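Local coordinates for conserved protein (Methanothermobacter thermautotrophicus, PDB 1I36) that is of unknown function but binds NADP in a Rossmann-type domain and resembles 3-hydroxyacid dehydrogenases, so it is probably an oxidoreductase, at residues S62-T65 with P66-L70; N88-P92 with E93-M97; S100-K104 with G105-D109. The protein carries 1 engineered substitution. One frame throughout, in Å; residues are numbered along the deposited sequence.

Contact 1: residues S62-T65 with P66-L70. With NAP (NADP nicotinamide-adenine-dinucleotide phosphate), chain C.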
ATOM      1  N   SER A  62      -4.529  22.246  24.884  1.00 14.05           N
ATOM      2  CA  SER A  62      -5.876  22.425  24.354  1.00 14.28           C
ATOM      3  C   SER A  62      -6.314  21.073  23.775  1.00 14.58           C
ATOM      4  O   SER A  62      -5.769  20.626  22.771  1.00 15.78           O
ATOM      5  CB  SER A  62      -5.856  23.459  23.222  1.00 14.50           C
ATOM      6  OG  SER A  62      -7.132  23.536  22.601  1.00 13.80           O
ATOM      7  N   ALA A  63      -7.290  20.443  24.416  1.00 14.42           N
ATOM      8  CA  ALA A  63      -7.803  19.147  23.998  1.00 14.84           C
ATOM      9  C   ALA A  63      -9.327  19.265  24.024  1.00 17.50           C
ATOM     10  O   ALA A  63     -10.005  18.721  24.910  1.00 15.84           O
ATOM     11  CB  ALA A  63      -7.329  18.064  24.968  1.00 15.25           C
ATOM     12  N   VAL A  64      -9.836  20.115  23.142  1.00 15.64           N
ATOM     13  CA  VAL A  64     -11.277  20.371  23.060  1.00 17.61           C
ATOM     14  C   VAL A  64     -11.799  19.602  21.851  1.00 19.45           C
ATOM     15  O   VAL A  64     -11.448  18.445  21.694  1.00 24.02           O
ATOM     16  CB  VAL A  64     -11.530  21.904  22.936  1.00 16.26           C
ATOM     17  CG1 VAL A  64     -11.179  22.562  24.259  1.00 16.71           C
ATOM     18  CG2 VAL A  64     -10.650  22.505  21.824  1.00 13.24           C
ATOM     19  N   THR A  65     -12.685  20.183  21.042  1.00 20.42           N
ATOM     20  CA  THR A  65     -13.155  19.481  19.840  1.00 20.01           C
ATOM     21  C   THR A  65     -12.640  20.266  18.621  1.00 18.69           C
ATOM     22  O   THR A  65     -12.290  21.445  18.740  1.00 15.81           O
ATOM     23  CB  THR A  65     -14.702  19.373  19.817  1.00 23.31           C
ATOM     24  OG1 THR A  65     -15.272  20.681  19.765  1.00 19.74           O
ATOM     25  CG2 THR A  65     -15.187  18.672  21.072  1.00 23.68           C
ATOM     26  N   PRO A  66     -12.554  19.628  17.437  1.00 16.85           N
ATOM     27  CA  PRO A  66     -12.046  20.387  16.288  1.00 16.64           C
ATOM     28  C   PRO A  66     -12.773  21.712  15.996  1.00 19.52           C
ATOM     29  O   PRO A  66     -12.131  22.715  15.655  1.00 18.15           O
ATOM     30  CB  PRO A  66     -12.204  19.403  15.131  1.00 16.35           C
ATOM     31  CG  PRO A  66     -11.902  18.073  15.811  1.00 16.63           C
ATOM     32  CD  PRO A  66     -12.746  18.204  17.094  1.00 18.47           C
ATOM     33  N   GLY A  67     -14.099  21.706  16.127  1.00 14.89           N
ATOM     34  CA  GLY A  67     -14.873  22.907  15.850  1.00 15.49           C
ATOM     35  C   GLY A  67     -14.699  24.044  16.858  1.00 17.83           C
ATOM     36  O   GLY A  67     -15.130  25.167  16.604  1.00 19.07           O
ATOM     37  N   VAL A  68     -14.017  23.768  17.963  1.00 17.28           N
ATOM     38  CA  VAL A  68     -13.814  24.742  19.050  1.00 18.42           C
ATOM     39  C   VAL A  68     -12.335  25.190  19.171  1.00 17.59           C
ATOM     40  O   VAL A  68     -12.040  26.147  19.863  1.00 14.24           O
ATOM     41  CB  VAL A  68     -14.253  24.054  20.423  1.00 21.15           C
ATOM     42  CG1 VAL A  68     -13.758  24.807  21.631  1.00 23.88           C
ATOM     43  CG2 VAL A  68     -15.779  23.927  20.470  1.00 24.96           C
ATOM     44  N   ALA A  69     -11.432  24.507  18.472  1.00 13.47           N
ATOM     45  CA  ALA A  69      -9.993  24.767  18.554  1.00 13.22           C
ATOM     46  C   ALA A  69      -9.546  26.209  18.287  1.00 13.53           C
ATOM     47  O   ALA A  69      -8.743  26.761  19.045  1.00 11.26           O
ATOM     48  CB  ALA A  69      -9.236  23.785  17.617  1.00 13.34           C
ATOM     49  N   LEU A  70     -10.058  26.836  17.236  1.00 11.89           N
ATOM     50  CA  LEU A  70      -9.642  28.220  16.955  1.00 17.39           C
ATOM     51  C   LEU A  70     -10.149  29.176  18.015  1.00 16.68           C
ATOM     52  O   LEU A  70      -9.413  30.059  18.449  1.00 16.34           O
ATOM     53  CB  LEU A  70     -10.104  28.706  15.587  1.00 14.29           C
ATOM     54  CG  LEU A  70      -9.305  28.230  14.393  1.00 18.55           C
ATOM     55  CD1 LEU A  70      -9.953  28.829  13.109  1.00 16.17           C
ATOM     56  CD2 LEU A  70      -7.824  28.629  14.535  1.00 17.40           C
TER
HETATM   57  PA  NAP C1350     -14.179  14.714  24.337  1.00 29.01           P
HETATM   58  O1A NAP C1350     -14.769  15.175  23.094  1.00 30.67           O
HETATM   59  O2A NAP C1350     -13.655  13.458  24.831  1.00 26.74           O
HETATM   60  O5B NAP C1350     -13.492  15.988  25.172  1.00 26.77           O
HETATM   61  C5B NAP C1350     -13.392  17.474  24.758  1.00 26.59           C
HETATM   62  C4B NAP C1350     -13.872  18.051  26.006  1.00 31.01           C
HETATM   63  O4B NAP C1350     -13.653  19.592  25.558  1.00 29.38           O
HETATM   64  C3B NAP C1350     -15.014  18.428  26.304  1.00 33.10           C
HETATM   65  O3B NAP C1350     -14.721  17.736  27.444  1.00 32.72           O
HETATM   66  C2B NAP C1350     -15.836  19.620  26.598  1.00 29.18           C
HETATM   67  O2B NAP C1350     -16.442  20.065  27.608  1.00 29.84           O
HETATM   68  C1B NAP C1350     -14.731  20.385  26.178  1.00 29.40           C
HETATM   69  N9A NAP C1350     -15.139  21.533  25.343  1.00 29.95           N
HETATM   70  C8A NAP C1350     -15.984  21.773  24.255  1.00 29.59           C
HETATM   71  N7A NAP C1350     -16.024  23.050  23.944  1.00 33.26           N
HETATM   72  C5A NAP C1350     -15.183  23.683  24.839  1.00 31.73           C
HETATM   73  C6A NAP C1350     -14.802  25.052  25.027  1.00 34.19           C
HETATM   74  N6A NAP C1350     -15.281  26.031  24.257  1.00 36.47           N
HETATM   75  N1A NAP C1350     -13.911  25.349  26.049  1.00 35.71           N
HETATM   76  C2A NAP C1350     -13.417  24.363  26.852  1.00 33.62           C
HETATM   77  N3A NAP C1350     -13.735  23.058  26.737  1.00 32.93           N
HETATM   78  C4A NAP C1350     -14.627  22.781  25.695  1.00 32.04           C
HETATM   79  O3  NAP C1350     -12.907  14.720  23.257  1.00 25.12           O
HETATM   80  PN  NAP C1350     -11.402  13.933  23.184  1.00 24.55           P
HETATM   81  O1N NAP C1350     -11.620  12.531  22.693  1.00 22.76           O
HETATM   82  O2N NAP C1350     -10.861  14.138  24.532  1.00 21.10           O
HETATM   83  O5D NAP C1350     -10.407  14.661  22.191  1.00 25.47           O
HETATM   84  C5D NAP C1350      -9.968  16.025  22.418  1.00 25.55           C
HETATM   85  C4D NAP C1350      -9.237  16.501  21.176  1.00 21.70           C
HETATM   86  O4D NAP C1350      -8.120  15.675  20.728  1.00 23.77           O
HETATM   87  C3D NAP C1350     -10.130  16.630  19.916  1.00 24.37           C
HETATM   88  O3D NAP C1350      -9.867  17.800  19.078  1.00 22.99           O
HETATM   89  C2D NAP C1350      -9.913  15.373  19.143  1.00 22.70           C
HETATM   90  O2D NAP C1350     -10.175  15.504  17.776  1.00 21.42           O
HETATM   91  C1D NAP C1350      -8.441  15.046  19.483  1.00 23.93           C
HETATM   92  N1N NAP C1350      -8.101  13.617  19.395  1.00 26.91           N
HETATM   93  C2N NAP C1350      -8.766  12.682  20.199  1.00 31.01           C
HETATM   94  C3N NAP C1350      -8.350  11.317  20.045  1.00 31.01           C
HETATM   95  C7N NAP C1350      -8.951  10.243  20.820  1.00 35.19           C
HETATM   96  O7N NAP C1350      -8.572   9.066  20.679  1.00 41.16           O
HETATM   97  N7N NAP C1350      -9.938  10.480  21.723  1.00 32.67           N
HETATM   98  C4N NAP C1350      -7.325  11.003  19.125  1.00 30.86           C
HETATM   99  C5N NAP C1350      -6.701  11.926  18.357  1.00 30.93           C
HETATM  100  C6N NAP C1350      -7.086  13.233  18.494  1.00 29.24           C
HETATM  101  P2B NAP C1350     -18.050  19.639  27.621  1.00 30.68           P
HETATM  102  O1X NAP C1350     -18.187  18.173  27.920  1.00 31.35           O
HETATM  103  O2X NAP C1350     -18.503  20.493  28.685  1.00 26.78           O
HETATM  104  O3X NAP C1350     -18.547  19.906  26.287  1.00 33.56           O
HETATM  105  O   HOH W   1     -16.146  19.763  16.669  1.00 39.09           O
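Val64 and Val68 meet in the loop that joins strand 59-62 to helix 69-77 of the Rossmann-type nucleotide-binding domain, beside the bound NADP. The tight part lies on the cofactor side. Val64 CG2 packs against Val68 CG1 at 3.9 Å, the two side chains crossing at about a right angle, while the other branch of Val64, CG1, reaches the adenine at N3A, 3.6 Å away. Val68 completes this grip: with CG1 anti to the backbone N (chi1 165°), that methyl comes within 3.3 Å of NADP N6A and CG2 touches N7A. The adenine thus rests against methyl groups from both halves of the turn. Cutting Val64 back to an alanine would remove CG1 and CG2, which is likely to open a gap between the adenine and Val68 and let the base shift more easily. Nearby, Pro66 CD approaches O3D of the nicotinamide ribose, and the chain is further tied down where the amide nitrogen ND2 of Asn88 is hydrogen-bonded to Ser62 OG.

The turn itself is closed by the carbonyl of Thr65, which accepts from Val68 N and, weakly, from Ala69 N at the start of the helix. Toward solvent the packing is looser. Pro66 and Gly67 are exposed, and a water accepts from Gly67 N and also makes a weak bond with Thr65 OG1. That hydroxyl oxygen lies 3.4 Å from Val68 CG2.

Contact 2: residues N88-P92 with E93-M97. With NAP (NADP nicotinamide-adenine-dinucleotide phosphate), chain C.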
ATOM      1  N   ASN A  88      -5.683  19.033  19.062  1.00 13.14           N
ATOM      2  CA  ASN A  88      -6.952  18.797  18.383  1.00 13.46           C
ATOM      3  C   ASN A  88      -6.808  18.266  16.950  1.00 14.00           C
ATOM      4  O   ASN A  88      -5.832  18.550  16.251  1.00 16.65           O
ATOM      5  CB  ASN A  88      -7.805  20.059  18.384  1.00 13.01           C
ATOM      6  CG  ASN A  88      -8.036  20.603  19.780  1.00 14.73           C
ATOM      7  OD1 ASN A  88      -8.736  19.999  20.580  1.00 15.22           O
ATOM      8  ND2 ASN A  88      -7.419  21.739  20.083  1.00 12.49           N
ATOM      9  N   ASN A  89      -7.807  17.519  16.502  1.00 14.37           N
ATOM     10  CA  ASN A  89      -7.758  16.986  15.143  1.00 16.25           C
ATOM     11  C   ASN A  89      -8.249  18.034  14.170  1.00 16.15           C
ATOM     12  O   ASN A  89      -9.420  18.047  13.812  1.00 14.65           O
ATOM     13  CB  ASN A  89      -8.592  15.702  15.001  1.00 22.34           C
ATOM     14  CG  ASN A  89      -8.483  15.093  13.606  1.00 28.19           C
ATOM     15  OD1 ASN A  89      -7.436  15.197  12.944  1.00 26.45           O
ATOM     16  ND2 ASN A  89      -9.582  14.491  13.131  1.00 30.41           N
ATOM     17  N   ILE A  90      -7.353  18.964  13.810  1.00 15.63           N
ATOM     18  CA  ILE A  90      -7.638  20.022  12.860  1.00 13.91           C
ATOM     19  C   ILE A  90      -6.593  19.981  11.745  1.00 12.17           C
ATOM     20  O   ILE A  90      -5.519  19.414  11.901  1.00 13.82           O
ATOM     21  CB  ILE A  90      -7.662  21.434  13.531  1.00 14.97           C
ATOM     22  CG1 ILE A  90      -6.420  21.642  14.430  1.00 13.00           C
ATOM     23  CG2 ILE A  90      -8.943  21.574  14.365  1.00 16.40           C
ATOM     24  CD1 ILE A  90      -6.295  23.093  15.000  1.00 13.24           C
ATOM     25  N   SER A  91      -6.908  20.595  10.622  1.00 10.68           N
ATOM     26  CA  SER A  91      -6.000  20.570   9.479  1.00 12.72           C
ATOM     27  C   SER A  91      -4.714  21.320   9.761  1.00 13.50           C
ATOM     28  O   SER A  91      -4.687  22.241  10.617  1.00 14.22           O
ATOM     29  CB  SER A  91      -6.687  21.174   8.256  1.00 13.35           C
ATOM     30  OG  SER A  91      -6.729  22.608   8.334  1.00 13.42           O
ATOM     31  N   PRO A  92      -3.644  20.989   9.012  1.00 11.80           N
ATOM     32  CA  PRO A  92      -2.372  21.683   9.238  1.00 12.91           C
ATOM     33  C   PRO A  92      -2.506  23.196   9.097  1.00 11.98           C
ATOM     34  O   PRO A  92      -1.894  23.926   9.855  1.00 12.40           O
ATOM     35  CB  PRO A  92      -1.464  21.092   8.170  1.00 12.25           C
ATOM     36  CG  PRO A  92      -1.899  19.616   8.160  1.00 14.21           C
ATOM     37  CD  PRO A  92      -3.453  19.772   8.178  1.00 14.99           C
ATOM     38  N   GLU A  93      -3.321  23.663   8.153  1.00 12.11           N
ATOM     39  CA  GLU A  93      -3.479  25.123   7.991  1.00 14.31           C
ATOM     40  C   GLU A  93      -4.245  25.711   9.188  1.00 12.98           C
ATOM     41  O   GLU A  93      -3.925  26.805   9.636  1.00 12.08           O
ATOM     42  CB  GLU A  93      -4.151  25.508   6.671  1.00 13.61           C
ATOM     43  CG  GLU A  93      -4.077  27.012   6.333  1.00 18.18           C
ATOM     44  CD  GLU A  93      -2.636  27.585   6.276  1.00 19.10           C
ATOM     45  OE1 GLU A  93      -2.410  28.691   6.770  1.00 22.22           O
ATOM     46  OE2 GLU A  93      -1.724  26.966   5.721  1.00 21.35           O
ATOM     47  N   THR A  94      -5.216  24.972   9.731  1.00  9.85           N
ATOM     48  CA  THR A  94      -5.953  25.450  10.915  1.00 11.13           C
ATOM     49  C   THR A  94      -4.989  25.564  12.111  1.00  9.67           C
ATOM     50  O   THR A  94      -5.080  26.517  12.924  1.00 11.41           O
ATOM     51  CB  THR A  94      -7.165  24.520  11.225  1.00  9.92           C
ATOM     52  OG1 THR A  94      -7.904  24.340  10.025  1.00 12.42           O
ATOM     53  CG2 THR A  94      -8.132  25.170  12.246  1.00  7.59           C
ATOM     54  N   VAL A  95      -4.046  24.614  12.209  1.00  9.45           N
ATOM     55  CA  VAL A  95      -3.035  24.617  13.265  1.00  8.72           C
ATOM     56  C   VAL A  95      -2.152  25.891  13.130  1.00 11.77           C
ATOM     57  O   VAL A  95      -1.887  26.593  14.121  1.00 14.55           O
ATOM     58  CB  VAL A  95      -2.106  23.343  13.150  1.00 11.64           C
ATOM     59  CG1 VAL A  95      -1.014  23.364  14.216  1.00  9.25           C
ATOM     60  CG2 VAL A  95      -2.949  22.050  13.371  1.00  9.09           C
ATOM     61  N   ARG A  96      -1.749  26.200  11.905  1.00 12.38           N
ATOM     62  CA  ARG A  96      -0.901  27.368  11.645  1.00 13.43           C
ATOM     63  C   ARG A  96      -1.648  28.649  12.068  1.00 15.05           C
ATOM     64  O   ARG A  96      -1.046  29.565  12.618  1.00 14.26           O
ATOM     65  CB  ARG A  96      -0.490  27.442  10.167  1.00 14.84           C
ATOM     66  CG  ARG A  96       0.424  26.280   9.692  1.00 16.80           C
ATOM     67  CD  ARG A  96       0.929  26.462   8.235  1.00 15.66           C
ATOM     68  NE  ARG A  96       1.548  25.215   7.787  1.00 19.05           N
ATOM     69  CZ  ARG A  96       0.935  24.291   7.050  1.00 18.11           C
ATOM     70  NH1 ARG A  96      -0.302  24.487   6.629  1.00 18.51           N
ATOM     71  NH2 ARG A  96       1.488  23.095   6.890  1.00 20.42           N
ATOM     72  N   MET A  97      -2.962  28.700  11.835  1.00 14.40           N
ATOM     73  CA  MET A  97      -3.771  29.857  12.228  1.00 13.98           C
ATOM     74  C   MET A  97      -3.924  29.897  13.737  1.00 13.53           C
ATOM     75  O   MET A  97      -3.884  30.974  14.348  1.00 12.57           O
ATOM     76  CB  MET A  97      -5.133  29.824  11.509  1.00 15.03           C
ATOM     77  CG  MET A  97      -4.963  30.014  10.004  1.00 17.55           C
ATOM     78  SD  MET A  97      -4.036  31.567   9.546  1.00 26.21           S
ATOM     79  CE  MET A  97      -2.532  30.972   9.247  1.00 15.70           C
TER
HETATM   80  PA  NAP C1350     -14.179  14.714  24.337  1.00 29.01           P
HETATM   81  O1A NAP C1350     -14.769  15.175  23.094  1.00 30.67           O
HETATM   82  O2A NAP C1350     -13.655  13.458  24.831  1.00 26.74           O
HETATM   83  O5B NAP C1350     -13.492  15.988  25.172  1.00 26.77           O
HETATM   84  C5B NAP C1350     -13.392  17.474  24.758  1.00 26.59           C
HETATM   85  C4B NAP C1350     -13.872  18.051  26.006  1.00 31.01           C
HETATM   86  O4B NAP C1350     -13.653  19.592  25.558  1.00 29.38           O
HETATM   87  C3B NAP C1350     -15.014  18.428  26.304  1.00 33.10           C
HETATM   88  O3B NAP C1350     -14.721  17.736  27.444  1.00 32.72           O
HETATM   89  C2B NAP C1350     -15.836  19.620  26.598  1.00 29.18           C
HETATM   90  O2B NAP C1350     -16.442  20.065  27.608  1.00 29.84           O
HETATM   91  C1B NAP C1350     -14.731  20.385  26.178  1.00 29.40           C
HETATM   92  N9A NAP C1350     -15.139  21.533  25.343  1.00 29.95           N
HETATM   93  C8A NAP C1350     -15.984  21.773  24.255  1.00 29.59           C
HETATM   94  N7A NAP C1350     -16.024  23.050  23.944  1.00 33.26           N
HETATM   95  C5A NAP C1350     -15.183  23.683  24.839  1.00 31.73           C
HETATM   96  C6A NAP C1350     -14.802  25.052  25.027  1.00 34.19           C
HETATM   97  N6A NAP C1350     -15.281  26.031  24.257  1.00 36.47           N
HETATM   98  N1A NAP C1350     -13.911  25.349  26.049  1.00 35.71           N
HETATM   99  C2A NAP C1350     -13.417  24.363  26.852  1.00 33.62           C
HETATM  100  N3A NAP C1350     -13.735  23.058  26.737  1.00 32.93           N
HETATM  101  C4A NAP C1350     -14.627  22.781  25.695  1.00 32.04           C
HETATM  102  O3  NAP C1350     -12.907  14.720  23.257  1.00 25.12           O
HETATM  103  PN  NAP C1350     -11.402  13.933  23.184  1.00 24.55           P
HETATM  104  O1N NAP C1350     -11.620  12.531  22.693  1.00 22.76           O
HETATM  105  O2N NAP C1350     -10.861  14.138  24.532  1.00 21.10           O
HETATM  106  O5D NAP C1350     -10.407  14.661  22.191  1.00 25.47           O
HETATM  107  C5D NAP C1350      -9.968  16.025  22.418  1.00 25.55           C
HETATM  108  C4D NAP C1350      -9.237  16.501  21.176  1.00 21.70           C
HETATM  109  O4D NAP C1350      -8.120  15.675  20.728  1.00 23.77           O
HETATM  110  C3D NAP C1350     -10.130  16.630  19.916  1.00 24.37           C
HETATM  111  O3D NAP C1350      -9.867  17.800  19.078  1.00 22.99           O
HETATM  112  C2D NAP C1350      -9.913  15.373  19.143  1.00 22.70           C
HETATM  113  O2D NAP C1350     -10.175  15.504  17.776  1.00 21.42           O
HETATM  114  C1D NAP C1350      -8.441  15.046  19.483  1.00 23.93           C
HETATM  115  N1N NAP C1350      -8.101  13.617  19.395  1.00 26.91           N
HETATM  116  C2N NAP C1350      -8.766  12.682  20.199  1.00 31.01           C
HETATM  117  C3N NAP C1350      -8.350  11.317  20.045  1.00 31.01           C
HETATM  118  C7N NAP C1350      -8.951  10.243  20.820  1.00 35.19           C
HETATM  119  O7N NAP C1350      -8.572   9.066  20.679  1.00 41.16           O
HETATM  120  N7N NAP C1350      -9.938  10.480  21.723  1.00 32.67           N
HETATM  121  C4N NAP C1350      -7.325  11.003  19.125  1.00 30.86           C
HETATM  122  C5N NAP C1350      -6.701  11.926  18.357  1.00 30.93           C
HETATM  123  C6N NAP C1350      -7.086  13.233  18.494  1.00 29.24           C
HETATM  124  P2B NAP C1350     -18.050  19.639  27.621  1.00 30.68           P
HETATM  125  O1X NAP C1350     -18.187  18.173  27.920  1.00 31.35           O
HETATM  126  O2X NAP C1350     -18.503  20.493  28.685  1.00 26.78           O
HETATM  127  O3X NAP C1350     -18.547  19.906  26.287  1.00 33.56           O
HETATM  128  O   HOH W   2      -9.737  21.497  10.509  1.00 18.63           O
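Ser91 caps the N terminus of helix 92-101, its side chain meeting Thr94, directly after the loop that brings Asn88 and Asn89 to the NADP. The OG of Ser91, held between the backbone N and the carbonyl carbon (chi1 77°), turns back over the first turn and accepts from Thr94 N at 3.1 Å, with an N-H...O angle of 156°. Thr94 OG1 lies 2.7 Å from the same Ser91 OG, and Glu232 adds a further partner, its OE2 bonding to Ser91 OG and its OE1 to Glu93 N. The helical bonds begin with Val95 N to Ser91 O and Arg96 N to Pro92 O.

Before the cap, Ile90 lies over the same turn: its CB faces Thr94 CB, and CG1 meets Val95 CG2 at 3.7 Å. On another side of the helix, the extended Arg96 chain runs back past Pro92, whose carbonyl oxygen sits 3.6 Å above the guanidinium plane, offset toward its rim. Arg96 NH1 makes a salt bridge of 3.0 Å with Glu93 OE2, which it meets from above the carboxylate plane; Leu183 of the second subunit also packs on this arginine.

At the cofactor end, NADP O3D donates to Asn88 OD1 (2.9 Å), while Asn89 N makes weak bonds to both O2D and O3D. The diol of the nicotinamide ribose is therefore held by one side chain and, weakly, by one backbone amide, while the carboxylate of Glu232, set at the helix N terminus, would probably be stabilised by the helix dipole as well as by its bonds.

Contact 3: residues S100-K104 with G105-D109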
ATOM      1  N   SER A 100      -0.932  31.484  15.124  1.00 18.85           N
ATOM      2  CA  SER A 100      -0.902  32.945  15.033  1.00 18.73           C
ATOM      3  C   SER A 100      -1.703  33.636  16.136  1.00 17.06           C
ATOM      4  O   SER A 100      -1.456  34.804  16.445  1.00 17.07           O
ATOM      5  CB  SER A 100      -1.343  33.413  13.652  1.00 19.31           C
ATOM      6  OG  SER A 100      -2.730  33.178  13.465  1.00 17.41           O
ATOM      7  N   LEU A 101      -2.639  32.910  16.748  1.00 16.79           N
ATOM      8  CA  LEU A 101      -3.486  33.412  17.847  1.00 16.20           C
ATOM      9  C   LEU A 101      -2.785  33.412  19.212  1.00 16.54           C
ATOM     10  O   LEU A 101      -3.227  34.075  20.152  1.00 16.54           O
ATOM     11  CB  LEU A 101      -4.780  32.580  17.917  1.00 14.23           C
ATOM     12  CG  LEU A 101      -5.669  32.875  16.705  1.00 12.62           C
ATOM     13  CD1 LEU A 101      -6.923  31.940  16.706  1.00 14.44           C
ATOM     14  CD2 LEU A 101      -6.104  34.358  16.737  1.00 13.54           C
ATOM     15  N   ILE A 102      -1.745  32.611  19.360  1.00 14.65           N
ATOM     16  CA  ILE A 102      -0.974  32.575  20.625  1.00 17.07           C
ATOM     17  C   ILE A 102       0.127  33.656  20.389  1.00 20.13           C
ATOM     18  O   ILE A 102       1.243  33.372  19.981  1.00 17.75           O
ATOM     19  CB  ILE A 102      -0.353  31.158  20.848  1.00 16.52           C
ATOM     20  CG1 ILE A 102      -1.488  30.103  20.885  1.00 13.16           C
ATOM     21  CG2 ILE A 102       0.545  31.132  22.131  1.00 15.64           C
ATOM     22  CD1 ILE A 102      -2.675  30.433  21.819  1.00 14.51           C
ATOM     23  N   GLU A 103      -0.250  34.915  20.574  1.00 23.24           N
ATOM     24  CA  GLU A 103       0.644  36.054  20.311  1.00 26.09           C
ATOM     25  C   GLU A 103       1.818  36.296  21.263  1.00 24.79           C
ATOM     26  O   GLU A 103       2.831  36.873  20.869  1.00 26.13           O
ATOM     27  CB  GLU A 103      -0.212  37.334  20.202  1.00 29.30           C
ATOM     28  CG  GLU A 103      -1.215  37.239  19.064  1.00 33.42           C
ATOM     29  CD  GLU A 103      -2.344  38.272  19.131  1.00 40.03           C
ATOM     30  OE1 GLU A 103      -2.443  39.026  20.139  1.00 37.19           O
ATOM     31  OE2 GLU A 103      -3.154  38.298  18.162  1.00 43.60           O
ATOM     32  N   LYS A 104       1.711  35.795  22.478  1.00 24.38           N
ATOM     33  CA  LYS A 104       2.746  36.000  23.478  1.00 28.15           C
ATOM     34  C   LYS A 104       3.361  34.717  24.004  1.00 28.04           C
ATOM     35  O   LYS A 104       4.111  34.755  24.968  1.00 25.44           O
ATOM     36  CB  LYS A 104       2.138  36.723  24.673  1.00 31.34           C
ATOM     37  CG  LYS A 104       1.529  38.055  24.368  1.00 36.15           C
ATOM     38  CD  LYS A 104       1.208  38.764  25.667  1.00 41.78           C
ATOM     39  CE  LYS A 104      -0.102  38.304  26.279  1.00 43.72           C
ATOM     40  NZ  LYS A 104      -1.222  39.178  25.777  1.00 47.56           N
ATOM     41  N   GLY A 105       3.026  33.578  23.407  1.00 25.71           N
ATOM     42  CA  GLY A 105       3.561  32.329  23.901  1.00 23.07           C
ATOM     43  C   GLY A 105       4.140  31.474  22.807  1.00 19.22           C
ATOM     44  O   GLY A 105       4.219  31.900  21.676  1.00 20.69           O
ATOM     45  N   GLY A 106       4.642  30.303  23.170  1.00 17.69           N
ATOM     46  CA  GLY A 106       5.174  29.403  22.171  1.00 17.37           C
ATOM     47  C   GLY A 106       4.052  28.428  21.829  1.00 20.92           C
ATOM     48  O   GLY A 106       3.251  28.063  22.695  1.00 25.87           O
ATOM     49  N   PHE A 107       3.965  28.021  20.570  1.00 18.46           N
ATOM     50  CA  PHE A 107       2.908  27.102  20.164  1.00 17.38           C
ATOM     51  C   PHE A 107       3.534  25.785  19.737  1.00 13.88           C
ATOM     52  O   PHE A 107       4.502  25.775  18.997  1.00 16.34           O
ATOM     53  CB  PHE A 107       2.136  27.679  18.983  1.00 15.27           C
ATOM     54  CG  PHE A 107       0.981  26.814  18.532  1.00 13.19           C
ATOM     55  CD1 PHE A 107       1.188  25.751  17.668  1.00 12.86           C
ATOM     56  CD2 PHE A 107      -0.305  27.108  18.920  1.00 12.77           C
ATOM     57  CE1 PHE A 107       0.103  24.992  17.183  1.00 12.72           C
ATOM     58  CE2 PHE A 107      -1.408  26.352  18.434  1.00 10.12           C
ATOM     59  CZ  PHE A 107      -1.182  25.304  17.563  1.00 14.06           C
ATOM     60  N   VAL A 108       2.917  24.684  20.142  1.00 14.21           N
ATOM     61  CA  VAL A 108       3.367  23.343  19.768  1.00 12.41           C
ATOM     62  C   VAL A 108       2.224  22.570  19.126  1.00 10.58           C
ATOM     63  O   VAL A 108       1.125  22.509  19.679  1.00 11.09           O
ATOM     64  CB  VAL A 108       3.843  22.551  21.025  1.00 12.98           C
ATOM     65  CG1 VAL A 108       4.241  21.093  20.623  1.00 10.30           C
ATOM     66  CG2 VAL A 108       5.104  23.257  21.616  1.00 15.62           C
ATOM     67  N   ASP A 109       2.471  22.027  17.935  1.00  8.37           N
ATOM     68  CA  ASP A 109       1.453  21.216  17.224  1.00  9.78           C
ATOM     69  C   ASP A 109       1.722  19.781  17.723  1.00 11.73           C
ATOM     70  O   ASP A 109       2.773  19.239  17.419  1.00 12.86           O
ATOM     71  CB  ASP A 109       1.746  21.322  15.723  1.00  9.34           C
ATOM     72  CG  ASP A 109       0.870  20.433  14.872  1.00 13.17           C
ATOM     73  OD1 ASP A 109      -0.102  19.834  15.394  1.00 11.00           O
ATOM     74  OD2 ASP A 109       1.168  20.330  13.665  1.00  9.85           O
TER
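Ile102 and Phe107 make the main apolar contact of this turn. Ile102 CG1 comes to the edge of the phenyl ring, in its plane, and stops 3.8 Å from CD2, with the two side chains crossing at about a right angle. The other branch, CG2, lies anti to the backbone N (chi1 to CG1 -59°) and rests on the backbone of Gly105, 3.7 Å from both its CA and its C. A side chain at Gly105 would be tight here, since a beta carbon would fall 3.2 Å from Ile102 CG2.

The elements joined are helix 92-101 and strand 106-112, the second half of a beta-alpha-beta unit that starts with strand 83-86. Ile102, which also touches Tyr84 of that first strand, is the centre of an inverse gamma turn, with Glu103 N bonding weakly to Leu101 O. Phe107 reaches back from the strand to pack on Val95, Ala98 and Ser99 of the helix.

Polar interactions lie outside the apolar pair, and no hydrogen bond crosses between 100-104 and 105-109. Lys104 bends at its third and fourth torsions, which brings NZ to a hydrogen bond with Arg78 O. In the strand, Gly106 pairs with the backbone of Gly82 and Tyr84.

From the N terminus, contact 1 comes first, closing the turn from strand 59-62 into helix 69-77. Contact 2 repeats the step one strand later, between strand 83-86 and helix 92-101, and contact 3 closes the return from that helix into strand 106-112. The three follow in series, and none encloses or crosses another. Contacts 1 and 2 meet side by side at the NADP, where Pro66 CG packs on Asn89 O. Contacts 2 and 3 sit toward the two ends of helix 92-101 and meet where Val95 packs on Phe107 and Asp109. Leu70 O against Leu101 CD1 joins contacts 1 and 3, bringing the two helices together.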